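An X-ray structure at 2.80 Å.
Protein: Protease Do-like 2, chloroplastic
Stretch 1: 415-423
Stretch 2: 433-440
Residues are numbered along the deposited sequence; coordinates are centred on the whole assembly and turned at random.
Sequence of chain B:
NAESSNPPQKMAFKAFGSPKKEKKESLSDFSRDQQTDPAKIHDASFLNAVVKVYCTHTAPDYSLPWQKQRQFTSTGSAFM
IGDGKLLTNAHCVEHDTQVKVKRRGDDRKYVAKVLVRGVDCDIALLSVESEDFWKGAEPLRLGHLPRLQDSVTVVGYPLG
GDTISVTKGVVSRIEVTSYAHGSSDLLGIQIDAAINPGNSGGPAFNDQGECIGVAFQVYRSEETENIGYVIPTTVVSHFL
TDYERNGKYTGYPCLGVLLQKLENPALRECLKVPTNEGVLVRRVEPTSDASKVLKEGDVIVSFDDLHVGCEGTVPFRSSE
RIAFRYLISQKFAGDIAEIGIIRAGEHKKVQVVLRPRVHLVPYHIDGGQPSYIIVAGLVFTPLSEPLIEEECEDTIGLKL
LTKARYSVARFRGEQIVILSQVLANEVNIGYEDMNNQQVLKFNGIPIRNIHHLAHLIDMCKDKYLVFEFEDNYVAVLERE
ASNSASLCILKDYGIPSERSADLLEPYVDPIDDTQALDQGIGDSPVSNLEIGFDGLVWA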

# COMPACT_ATOMS: atom_id res chain seq x y z
N GLN B 415 17.86 -11.30 -35.06
CA GLN B 415 16.78 -10.91 -34.18
C GLN B 415 16.27 -12.14 -33.49
O GLN B 415 16.56 -13.26 -33.89
CB GLN B 415 15.62 -10.29 -34.95
CG GLN B 415 15.90 -8.94 -35.56
CD GLN B 415 14.72 -8.42 -36.35
OE1 GLN B 415 13.95 -9.20 -36.91
NE2 GLN B 415 14.56 -7.10 -36.41
N ILE B 416 15.51 -11.92 -32.43
CA ILE B 416 14.70 -12.94 -31.82
C ILE B 416 13.31 -12.64 -32.34
O ILE B 416 12.78 -11.54 -32.13
CB ILE B 416 14.71 -12.85 -30.28
CG1 ILE B 416 16.13 -13.02 -29.74
CG2 ILE B 416 13.82 -13.91 -29.67
CD1 ILE B 416 16.23 -12.79 -28.25
N VAL B 417 12.73 -13.59 -33.07
CA VAL B 417 11.39 -13.40 -33.58
C VAL B 417 10.43 -14.09 -32.62
O VAL B 417 10.62 -15.25 -32.26
CB VAL B 417 11.23 -14.01 -34.97
CG1 VAL B 417 9.84 -13.68 -35.52
CG2 VAL B 417 12.31 -13.50 -35.89
N ILE B 418 9.41 -13.36 -32.20
CA ILE B 418 8.44 -13.95 -31.31
C ILE B 418 7.06 -13.98 -31.92
O ILE B 418 6.70 -13.16 -32.77
CB ILE B 418 8.37 -13.22 -29.96
CG1 ILE B 418 7.74 -11.84 -30.14
CG2 ILE B 418 9.75 -13.13 -29.33
CD1 ILE B 418 7.00 -11.37 -28.92
N LEU B 419 6.29 -14.96 -31.48
CA LEU B 419 4.88 -15.02 -31.75
C LEU B 419 4.23 -14.35 -30.55
O LEU B 419 4.25 -14.91 -29.46
CB LEU B 419 4.49 -16.48 -31.81
CG LEU B 419 3.01 -16.82 -31.77
CD1 LEU B 419 2.31 -16.03 -32.84
CD2 LEU B 419 2.86 -18.29 -31.99
N SER B 420 3.67 -13.17 -30.75
CA SER B 420 3.07 -12.44 -29.62
C SER B 420 1.67 -12.96 -29.25
O SER B 420 1.44 -13.39 -28.12
CB SER B 420 3.09 -10.92 -29.82
OG SER B 420 2.85 -10.56 -31.17
N GLN B 421 0.73 -12.90 -30.20
CA GLN B 421 -0.59 -13.49 -30.00
C GLN B 421 -1.02 -14.29 -31.23
O GLN B 421 -0.43 -14.17 -32.31
CB GLN B 421 -1.62 -12.39 -29.69
CG GLN B 421 -1.99 -11.53 -30.90
CD GLN B 421 -2.56 -10.18 -30.52
OE1 GLN B 421 -1.83 -9.19 -30.46
NE2 GLN B 421 -3.87 -10.12 -30.26
N VAL B 422 -2.04 -15.13 -31.07
CA VAL B 422 -2.67 -15.77 -32.22
C VAL B 422 -4.09 -15.25 -32.35
O VAL B 422 -4.86 -15.33 -31.40
CB VAL B 422 -2.76 -17.30 -32.06
CG1 VAL B 422 -3.61 -17.90 -33.16
CG2 VAL B 422 -1.37 -17.92 -32.07
N LEU B 423 -4.46 -14.72 -33.50
CA LEU B 423 -5.82 -14.24 -33.66
C LEU B 423 -6.68 -15.44 -34.02
O LEU B 423 -6.54 -16.01 -35.11
CB LEU B 423 -5.89 -13.19 -34.76
CG LEU B 423 -4.74 -12.19 -34.81
CD1 LEU B 423 -4.89 -11.30 -36.01
CD2 LEU B 423 -4.74 -11.38 -33.55
N ASP B 433 -4.31 -18.99 -27.50
CA ASP B 433 -3.71 -19.02 -26.17
C ASP B 433 -2.18 -19.18 -26.20
O ASP B 433 -1.58 -19.60 -25.21
CB ASP B 433 -4.30 -20.17 -25.32
CG ASP B 433 -5.69 -19.86 -24.80
OD1 ASP B 433 -6.40 -20.82 -24.44
OD2 ASP B 433 -6.07 -18.67 -24.73
N MET B 434 -1.55 -18.85 -27.32
CA MET B 434 -0.10 -18.91 -27.40
C MET B 434 0.44 -17.49 -27.42
O MET B 434 0.06 -16.68 -28.27
CB MET B 434 0.35 -19.69 -28.64
CG MET B 434 1.53 -20.62 -28.38
SD MET B 434 2.05 -21.55 -29.84
CE MET B 434 0.48 -22.16 -30.42
N ASN B 435 1.32 -17.19 -26.48
CA ASN B 435 1.75 -15.82 -26.27
C ASN B 435 3.27 -15.74 -26.13
O ASN B 435 3.88 -16.62 -25.53
CB ASN B 435 1.03 -15.23 -25.03
N ASN B 436 3.86 -14.70 -26.70
CA ASN B 436 5.29 -14.42 -26.53
C ASN B 436 6.18 -15.66 -26.57
O ASN B 436 6.86 -15.98 -25.59
CB ASN B 436 5.51 -13.63 -25.25
CG ASN B 436 4.69 -12.37 -25.21
OD1 ASN B 436 4.40 -11.78 -26.25
ND2 ASN B 436 4.30 -11.95 -24.02
N GLN B 437 6.18 -16.34 -27.70
CA GLN B 437 7.02 -17.51 -27.92
C GLN B 437 8.03 -17.20 -29.01
O GLN B 437 7.69 -16.60 -30.02
CB GLN B 437 6.17 -18.71 -28.33
CG GLN B 437 5.29 -19.25 -27.23
CD GLN B 437 6.10 -19.93 -26.15
OE1 GLN B 437 6.94 -20.78 -26.44
NE2 GLN B 437 5.85 -19.56 -24.89
N GLN B 438 9.28 -17.59 -28.79
CA GLN B 438 10.30 -17.40 -29.81
C GLN B 438 10.17 -18.49 -30.87
O GLN B 438 10.11 -19.67 -30.53
CB GLN B 438 11.70 -17.43 -29.20
CG GLN B 438 12.78 -17.10 -30.19
CD GLN B 438 14.18 -17.35 -29.66
OE1 GLN B 438 14.36 -17.63 -28.48
NE2 GLN B 438 15.17 -17.26 -30.54
N VAL B 439 10.11 -18.11 -32.14
CA VAL B 439 10.20 -19.07 -33.24
C VAL B 439 11.65 -19.32 -33.63
O VAL B 439 12.41 -18.39 -33.85
CB VAL B 439 9.48 -18.61 -34.51
CG1 VAL B 439 8.14 -19.29 -34.64
CG2 VAL B 439 9.34 -17.09 -34.55
N LEU B 440 12.00 -20.60 -33.73
CA LEU B 440 13.35 -21.02 -34.09
C LEU B 440 13.44 -21.43 -35.55
O LEU B 440 14.20 -20.85 -36.32
CB LEU B 440 13.81 -22.16 -33.18
CG LEU B 440 13.73 -21.77 -31.70
CD1 LEU B 440 14.21 -22.90 -30.81
CD2 LEU B 440 14.52 -20.48 -31.44
O HOH W 1 14.13 -16.00 -33.40

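The frame of this contact is backbone hydrogen bonding between two antiparallel strands, 417-422 and 437-440. Leu 419 and Gln 437 form the hydrogen-bonded pair: Leu 419 N donates to Gln 437 O at 2.6 Å, and Gln 437 N returns the bond to Leu 419 O at 3.0 Å, both close to straight. One step outward, Val 439 N donates to Val 417 O at 2.9 Å. At the other end, Asn 436 N reaches Ser 420 O at 3.1 Å. Asn 436 N also lies 2.8 Å from Leu 419 O, but the angle there is poor, so proximity alone does not make a second bond. The regular ladder is disturbed at this point: Ser 420 has phi/psi of -79/-60 and Asn 436 has 41/63, neither of them extended-strand values.

Where the strands come closest, CA-H...O contacts supplement the ladder. Ile 418 and Gln 438 are the non-hydrogen-bonded pair, their CA atoms 4.2 Å apart, against 5.0 Å between Leu 419 CA and Gln 437 CA. Ile 418 CA sits 3.0 Å from Gln 437 O, and Gln 438 CA 3.3 Å from Val 417 O, so each of these carbonyls serves an amide and a neighboring CA-H together. Ser 420 O repeats the motif, with Asn 435 CA at 3.1 Å alongside the amide of Asn 436.

Apolar side chains pack beside this polar core. Val 417 CG1 meets Val 439 CG2 at 3.6 Å, next to the hydrogen bond that joins the same two residues. Leu 419 and Gln 437 share a face of the sheet, yet the end of Gln 437 leads away, and the leucine finds its apolar partner in Met 434, with Leu 419 CD2 at 4.0 Å from Met 434 SD. Met 434 also takes Val 422, CG2 of the valine lying 4.2 Å from CB of the methionine; one flexible side chain thus serves two residues of the first stretch. On the face of Ile 418 and Gln 438, the aliphatic part of the glutamine is used as a hydrocarbon: Ile 416 CG2 approaches Gln 438 CG to 3.4 Å.

A single water completes the pairing beyond the last direct bond. It accepts from Val 417 N at 2.8 Å and donates to Val 439 O at 3.0 Å, bridging a backbone pair that is joined directly through its other polar atoms. Gln 438 NE2 also donates to this water, at 3.3 Å.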